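Local coordinates for protein Obg-like ATPase 1 (Schizosaccharomyces pombe, PDB 1NI3) that hydrolyses ATP and, less efficiently, GTP, and negatively regulates the G2/M transition of the cell cycle, at residues R69-L73 with Y352-F356; E348-Y352 with Y377-S381. All blocks are in the same frame, centred on the assembly; numbering follows the deposited sequence.

Contact 1 (R69-L73 with Y352-F356); sequences RFDWL and YQDLF
R69 lays its aliphatic stem over one face of the Y352 ring: CG lies 3.8 Å from the ring centroid and close to the ring normal, which identifies a CH-pi contact. The opposite face of that ring is covered by CB of F356, from its own helix. Beyond the stem, NH1 of R69 is hydrogen-bonded to OG of S381. One turn on, W72 has CG anti to its backbone N (chi1 -179°), a torsion that carries the indole across to helix 352-358. F356 presents the edge of its ring to the indole face, CD1 coming 3.5 Å from NE1 of W72, with the ring planes 78° apart, a T-shaped pair. CA of F356 makes a second CH-pi contact over the six-membered ring, and CE3 of W72 touches CE1 of Y352 at 3.7 Å, completing an aromatic cluster. L73 brings CD2 to within 3.6 Å of CD2 of L355, while its CG meets the edge of Y352. The axes of segments 69-73 and 352-356 pass 11.6 Å apart at 34°, in broadly the same direction. I384 of strand 384-386 touches L73, Y352 and L355, and F311 of strand 307-312 backs R69 and L73.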
loop_
_atom_site.group_PDB
_atom_site.type_symbol
_atom_site.label_atom_id
_atom_site.label_comp_id
_atom_site.label_asym_id
_atom_site.label_seq_id
_atom_site.Cartn_x
_atom_site.Cartn_y
_atom_site.Cartn_z
ATOM N N ARG A 69 6.235 -17.943 -3.997
ATOM C CA ARG A 69 5.572 -19.041 -3.322
ATOM C C ARG A 69 4.357 -19.428 -4.164
ATOM O O ARG A 69 4.175 -20.598 -4.506
ATOM C CB ARG A 69 5.139 -18.622 -1.923
ATOM C CG ARG A 69 6.291 -18.241 -1.019
ATOM C CD ARG A 69 5.757 -17.853 0.341
ATOM N NE ARG A 69 6.458 -16.704 0.901
ATOM C CZ ARG A 69 6.083 -16.096 2.022
ATOM N NH1 ARG A 69 5.021 -16.535 2.684
ATOM N NH2 ARG A 69 6.765 -15.054 2.478
ATOM N N PHE A 70 3.525 -18.447 -4.499
ATOM C CA PHE A 70 2.350 -18.706 -5.319
ATOM C C PHE A 70 2.810 -19.409 -6.603
ATOM O O PHE A 70 2.192 -20.384 -7.049
ATOM C CB PHE A 70 1.659 -17.390 -5.668
ATOM C CG PHE A 70 0.447 -17.556 -6.546
ATOM C CD1 PHE A 70 -0.698 -18.174 -6.064
ATOM C CD2 PHE A 70 0.469 -17.148 -7.873
ATOM C CE1 PHE A 70 -1.794 -18.387 -6.892
ATOM C CE2 PHE A 70 -0.627 -17.360 -8.704
ATOM C CZ PHE A 70 -1.760 -17.982 -8.214
ATOM N N ASP A 71 3.899 -18.904 -7.183
ATOM C CA ASP A 71 4.470 -19.468 -8.396
ATOM C C ASP A 71 4.693 -20.964 -8.277
ATOM O O ASP A 71 4.172 -21.742 -9.075
ATOM C CB ASP A 71 5.811 -18.805 -8.696
ATOM C CG ASP A 71 5.676 -17.356 -9.099
ATOM O OD1 ASP A 71 4.549 -16.845 -9.113
ATOM O OD2 ASP A 71 6.715 -16.722 -9.390
ATOM N N TRP A 72 5.498 -21.339 -7.282
ATOM C CA TRP A 72 5.854 -22.733 -6.996
ATOM C C TRP A 72 4.618 -23.592 -6.772
ATOM O O TRP A 72 4.429 -24.626 -7.413
ATOM C CB TRP A 72 6.742 -22.817 -5.741
ATOM C CG TRP A 72 7.174 -24.241 -5.406
ATOM C CD1 TRP A 72 8.237 -24.928 -5.932
ATOM C CD2 TRP A 72 6.490 -25.168 -4.553
ATOM N NE1 TRP A 72 8.251 -26.207 -5.456
ATOM C CE2 TRP A 72 7.191 -26.380 -4.596
ATOM C CE3 TRP A 72 5.358 -25.074 -3.725
ATOM C CZ2 TRP A 72 6.792 -27.512 -3.897
ATOM C CZ3 TRP A 72 4.956 -26.199 -3.020
ATOM C CH2 TRP A 72 5.685 -27.404 -3.101
ATOM N N LEU A 73 3.788 -23.152 -5.836
ATOM C CA LEU A 73 2.572 -23.863 -5.520
ATOM C C LEU A 73 1.784 -24.117 -6.786
ATOM O O LEU A 73 1.252 -25.201 -6.980
ATOM C CB LEU A 73 1.739 -23.081 -4.497
ATOM C CG LEU A 73 2.248 -23.069 -3.050
ATOM C CD1 LEU A 73 1.407 -22.108 -2.230
ATOM C CD2 LEU A 73 2.174 -24.473 -2.464
ATOM N N TYR A 352 4.369 -23.280 4.330
ATOM C CA TYR A 352 4.966 -23.326 3.006
ATOM C C TYR A 352 6.301 -24.069 2.997
ATOM O O TYR A 352 6.541 -24.918 2.129
ATOM C CB TYR A 352 5.169 -21.914 2.472
ATOM C CG TYR A 352 5.855 -21.898 1.137
ATOM C CD1 TYR A 352 5.195 -22.325 -0.022
ATOM C CD2 TYR A 352 7.184 -21.497 1.031
ATOM C CE1 TYR A 352 5.856 -22.353 -1.257
ATOM C CE2 TYR A 352 7.845 -21.525 -0.190
ATOM C CZ TYR A 352 7.176 -21.954 -1.333
ATOM O OH TYR A 352 7.849 -21.996 -2.534
ATOM N N GLN A 353 7.156 -23.770 3.971
ATOM C CA GLN A 353 8.463 -24.410 4.033
ATOM C C GLN A 353 8.394 -25.936 4.085
ATOM O O GLN A 353 9.179 -26.623 3.430
ATOM C CB GLN A 353 9.244 -23.891 5.240
ATOM C CG GLN A 353 10.728 -24.198 5.161
ATOM C CD GLN A 353 11.311 -23.786 3.825
ATOM O OE1 GLN A 353 11.294 -24.559 2.868
ATOM N NE2 GLN A 353 11.818 -22.560 3.747
ATOM N N ASP A 354 7.457 -26.467 4.862
ATOM C CA ASP A 354 7.330 -27.909 4.967
ATOM C C ASP A 354 6.852 -28.471 3.634
ATOM O O ASP A 354 7.481 -29.372 3.071
ATOM C CB ASP A 354 6.354 -28.283 6.077
ATOM C CG ASP A 354 6.772 -27.730 7.414
ATOM O OD1 ASP A 354 8.007 -27.656 7.655
ATOM O OD2 ASP A 354 5.875 -27.373 8.222
ATOM N N LEU A 355 5.744 -27.938 3.124
ATOM C CA LEU A 355 5.212 -28.401 1.858
ATOM C C LEU A 355 6.264 -28.274 0.774
ATOM O O LEU A 355 6.398 -29.160 -0.062
ATOM C CB LEU A 355 3.972 -27.597 1.469
ATOM C CG LEU A 355 3.263 -28.114 0.210
ATOM C CD1 LEU A 355 2.736 -29.513 0.458
ATOM C CD2 LEU A 355 2.118 -27.194 -0.160
ATOM N N PHE A 356 7.015 -27.176 0.786
ATOM C CA PHE A 356 8.039 -26.974 -0.235
ATOM C C PHE A 356 9.170 -27.973 -0.102
ATOM O O PHE A 356 9.853 -28.294 -1.081
ATOM C CB PHE A 356 8.634 -25.575 -0.154
ATOM C CG PHE A 356 9.848 -25.396 -1.016
ATOM C CD1 PHE A 356 9.744 -25.434 -2.402
ATOM C CD2 PHE A 356 11.104 -25.243 -0.443
ATOM C CE1 PHE A 356 10.884 -25.326 -3.213
ATOM C CE2 PHE A 356 12.246 -25.133 -1.242
ATOM C CZ PHE A 356 12.136 -25.176 -2.625
#

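Contact 2 (E348-Y352 with Y377-S381); sequences EIMHY and YVMES
The hydroxyl of Y377 has two carboxylates within hydrogen-bonding reach: OH lies 2.6 Å from OE2 of E380, and OD2 of D383 is its other partner. The single proton of the hydroxyl can serve only one of them at a time, and the geometry does not single one out. With chi1 at 175°, CG of Y377 sits opposite the backbone N, which directs the hydroxyl toward the strand end at H351, whose CE1 lies beside it as a neighbour. There the imidazole comes up against E380, with NE2 of H351 2.9 Å from OE2. That oxygen stands about 44° out of the imidazole plane as seen from NE2, where an in-plane N-H cannot point at it, and the pair is therefore a close polar approach without a hydrogen bond. Such proximity to carboxylates would be expected to favour a protonated imidazole, though the model does not establish it. Replacing H351 by an alanine would probably leave a gap beside Y377 OH and take the imidazole from the E380 carboxylate, which would then rely on the tyrosine hydroxyl. The rest of the side-chain contact is apolar: CG1 of I349 rests 3.9 Å from CE2 of Y377, and CD1 of I349 reaches the selenium of M379 at 4.4 Å. A water joins the backbones, accepting from N of Y352 at 2.9 Å and donating to O of S381 at 3.2 Å. H351 is the N-cap residue; the N-H taken by this water belongs to the first residue of helix 352-358. Together these features fix a loop, 377-381, against the end of strand 346-350, the middle strand of a three-stranded antiparallel sheet, within the TGS region, whose beta-grasp fold resembles ubiquitin.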
loop_
_atom_site.group_PDB
_atom_site.type_symbol
_atom_site.label_atom_id
_atom_site.label_comp_id
_atom_site.label_asym_id
_atom_site.label_seq_id
_atom_site.Cartn_x
_atom_site.Cartn_y
_atom_site.Cartn_z
ATOM N N GLU A 348 -6.625 -27.016 9.265
ATOM C CA GLU A 348 -5.431 -27.749 8.864
ATOM C C GLU A 348 -4.445 -26.862 8.120
ATOM O O GLU A 348 -4.698 -26.445 6.991
ATOM C CB GLU A 348 -5.833 -28.963 8.015
ATOM C CG GLU A 348 -6.190 -30.190 8.845
ATOM C CD GLU A 348 -7.371 -30.955 8.291
ATOM O OE1 GLU A 348 -7.325 -31.375 7.116
ATOM O OE2 GLU A 348 -8.350 -31.146 9.043
ATOM N N ILE A 349 -3.320 -26.587 8.777
ATOM C CA ILE A 349 -2.260 -25.741 8.232
ATOM C C ILE A 349 -1.065 -26.558 7.768
ATOM O O ILE A 349 -0.779 -27.628 8.304
ATOM C CB ILE A 349 -1.772 -24.703 9.283
ATOM C CG1 ILE A 349 -2.546 -23.396 9.122
ATOM C CG2 ILE A 349 -0.278 -24.450 9.144
ATOM C CD1 ILE A 349 -4.038 -23.524 9.371
HETATM N N MSE A 350 -0.354 -26.034 6.783
HETATM C CA MSE A 350 0.801 -26.723 6.245
HETATM C C MSE A 350 1.781 -25.632 5.788
HETATM O O MSE A 350 1.727 -25.164 4.655
HETATM C CB MSE A 350 0.310 -27.622 5.101
HETATM C CG MSE A 350 1.340 -28.519 4.449
HETATM SE SE MSE A 350 0.553 -29.864 3.247
HETATM C CE MSE A 350 -1.036 -28.936 2.629
ATOM N N HIS A 351 2.654 -25.216 6.707
ATOM C CA HIS A 351 3.641 -24.168 6.446
ATOM C C HIS A 351 4.313 -24.356 5.105
ATOM O O HIS A 351 4.782 -25.443 4.784
ATOM C CB HIS A 351 4.708 -24.125 7.548
ATOM C CG HIS A 351 4.169 -23.743 8.889
ATOM N ND1 HIS A 351 2.850 -23.418 9.099
ATOM C CD2 HIS A 351 4.781 -23.625 10.100
ATOM C CE1 HIS A 351 2.664 -23.118 10.374
ATOM N NE2 HIS A 351 3.825 -23.238 10.998
ATOM N N TYR A 352 4.369 -23.280 4.330
ATOM C CA TYR A 352 4.966 -23.326 3.006
ATOM C C TYR A 352 6.301 -24.069 2.997
ATOM O O TYR A 352 6.541 -24.918 2.129
ATOM C CB TYR A 352 5.169 -21.914 2.472
ATOM C CG TYR A 352 5.855 -21.898 1.137
ATOM C CD1 TYR A 352 5.195 -22.325 -0.022
ATOM C CD2 TYR A 352 7.184 -21.497 1.031
ATOM C CE1 TYR A 352 5.856 -22.353 -1.257
ATOM C CE2 TYR A 352 7.845 -21.525 -0.190
ATOM C CZ TYR A 352 7.176 -21.954 -1.333
ATOM O OH TYR A 352 7.849 -21.996 -2.534
ATOM N N TYR A 377 -4.594 -19.275 16.811
ATOM C CA TYR A 377 -3.446 -19.415 15.923
ATOM C C TYR A 377 -3.346 -18.266 14.938
ATOM O O TYR A 377 -4.259 -18.032 14.145
ATOM C CB TYR A 377 -3.513 -20.723 15.127
ATOM C CG TYR A 377 -2.402 -20.842 14.101
ATOM C CD1 TYR A 377 -1.084 -21.064 14.499
ATOM C CD2 TYR A 377 -2.658 -20.688 12.731
ATOM C CE1 TYR A 377 -0.051 -21.129 13.571
ATOM C CE2 TYR A 377 -1.617 -20.746 11.792
ATOM C CZ TYR A 377 -0.315 -20.967 12.225
ATOM O OH TYR A 377 0.732 -21.007 11.323
ATOM N N VAL A 378 -2.226 -17.554 14.989
ATOM C CA VAL A 378 -2.001 -16.458 14.063
ATOM C C VAL A 378 -1.369 -17.066 12.825
ATOM O O VAL A 378 -0.319 -17.708 12.903
ATOM C CB VAL A 378 -1.064 -15.378 14.649
ATOM C CG1 VAL A 378 -1.805 -14.559 15.686
ATOM C CG2 VAL A 378 0.157 -16.036 15.267
HETATM N N MSE A 379 -2.031 -16.877 11.685
HETATM C CA MSE A 379 -1.558 -17.412 10.414
HETATM C C MSE A 379 -0.122 -16.988 10.140
HETATM O O MSE A 379 0.356 -15.969 10.644
HETATM C CB MSE A 379 -2.456 -16.927 9.272
HETATM C CG MSE A 379 -3.925 -17.257 9.438
HETATM SE SE MSE A 379 -4.254 -19.166 9.376
HETATM C CE MSE A 379 -4.547 -19.401 7.474
ATOM N N GLU A 380 0.567 -17.782 9.338
ATOM C CA GLU A 380 1.935 -17.467 8.994
ATOM C C GLU A 380 2.017 -17.294 7.483
ATOM O O GLU A 380 1.492 -18.102 6.712
ATOM C CB GLU A 380 2.858 -18.576 9.484
ATOM C CG GLU A 380 2.833 -18.724 11.006
ATOM C CD GLU A 380 3.661 -19.887 11.509
ATOM O OE1 GLU A 380 4.862 -19.968 11.172
ATOM O OE2 GLU A 380 3.101 -20.723 12.249
ATOM N N SER A 381 2.652 -16.205 7.071
ATOM C CA SER A 381 2.797 -15.877 5.668
ATOM C C SER A 381 3.197 -17.096 4.870
ATOM O O SER A 381 4.210 -17.724 5.154
ATOM C CB SER A 381 3.848 -14.782 5.499
ATOM O OG SER A 381 3.874 -14.315 4.167
HETATM O O HOH W 1 3.933 -20.843 5.912
#

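How the contacts relate
From the N terminus, helix 68-77 of the OBG-type G region comes first, and contact 1 closes a loop of 278 residues by bringing it to helix 352-358 in the TGS region. Contact 2 closes a much shorter loop, 24 residues long, wholly within that region. The two loops follow one another, neither enclosing the other, and their segments meet at the shared Y352, where strand 346-350 gives way to the helix. The centres of contacts 1 and 2 lie about 12 Å apart. Two further links connect them directly: the arginine of contact 1 reaches into the loop of contact 2, and L355 CD1 packs on M350 SE at 3.6 Å. Contact 1 therefore joins regions, whereas contact 2 ties loop to sheet.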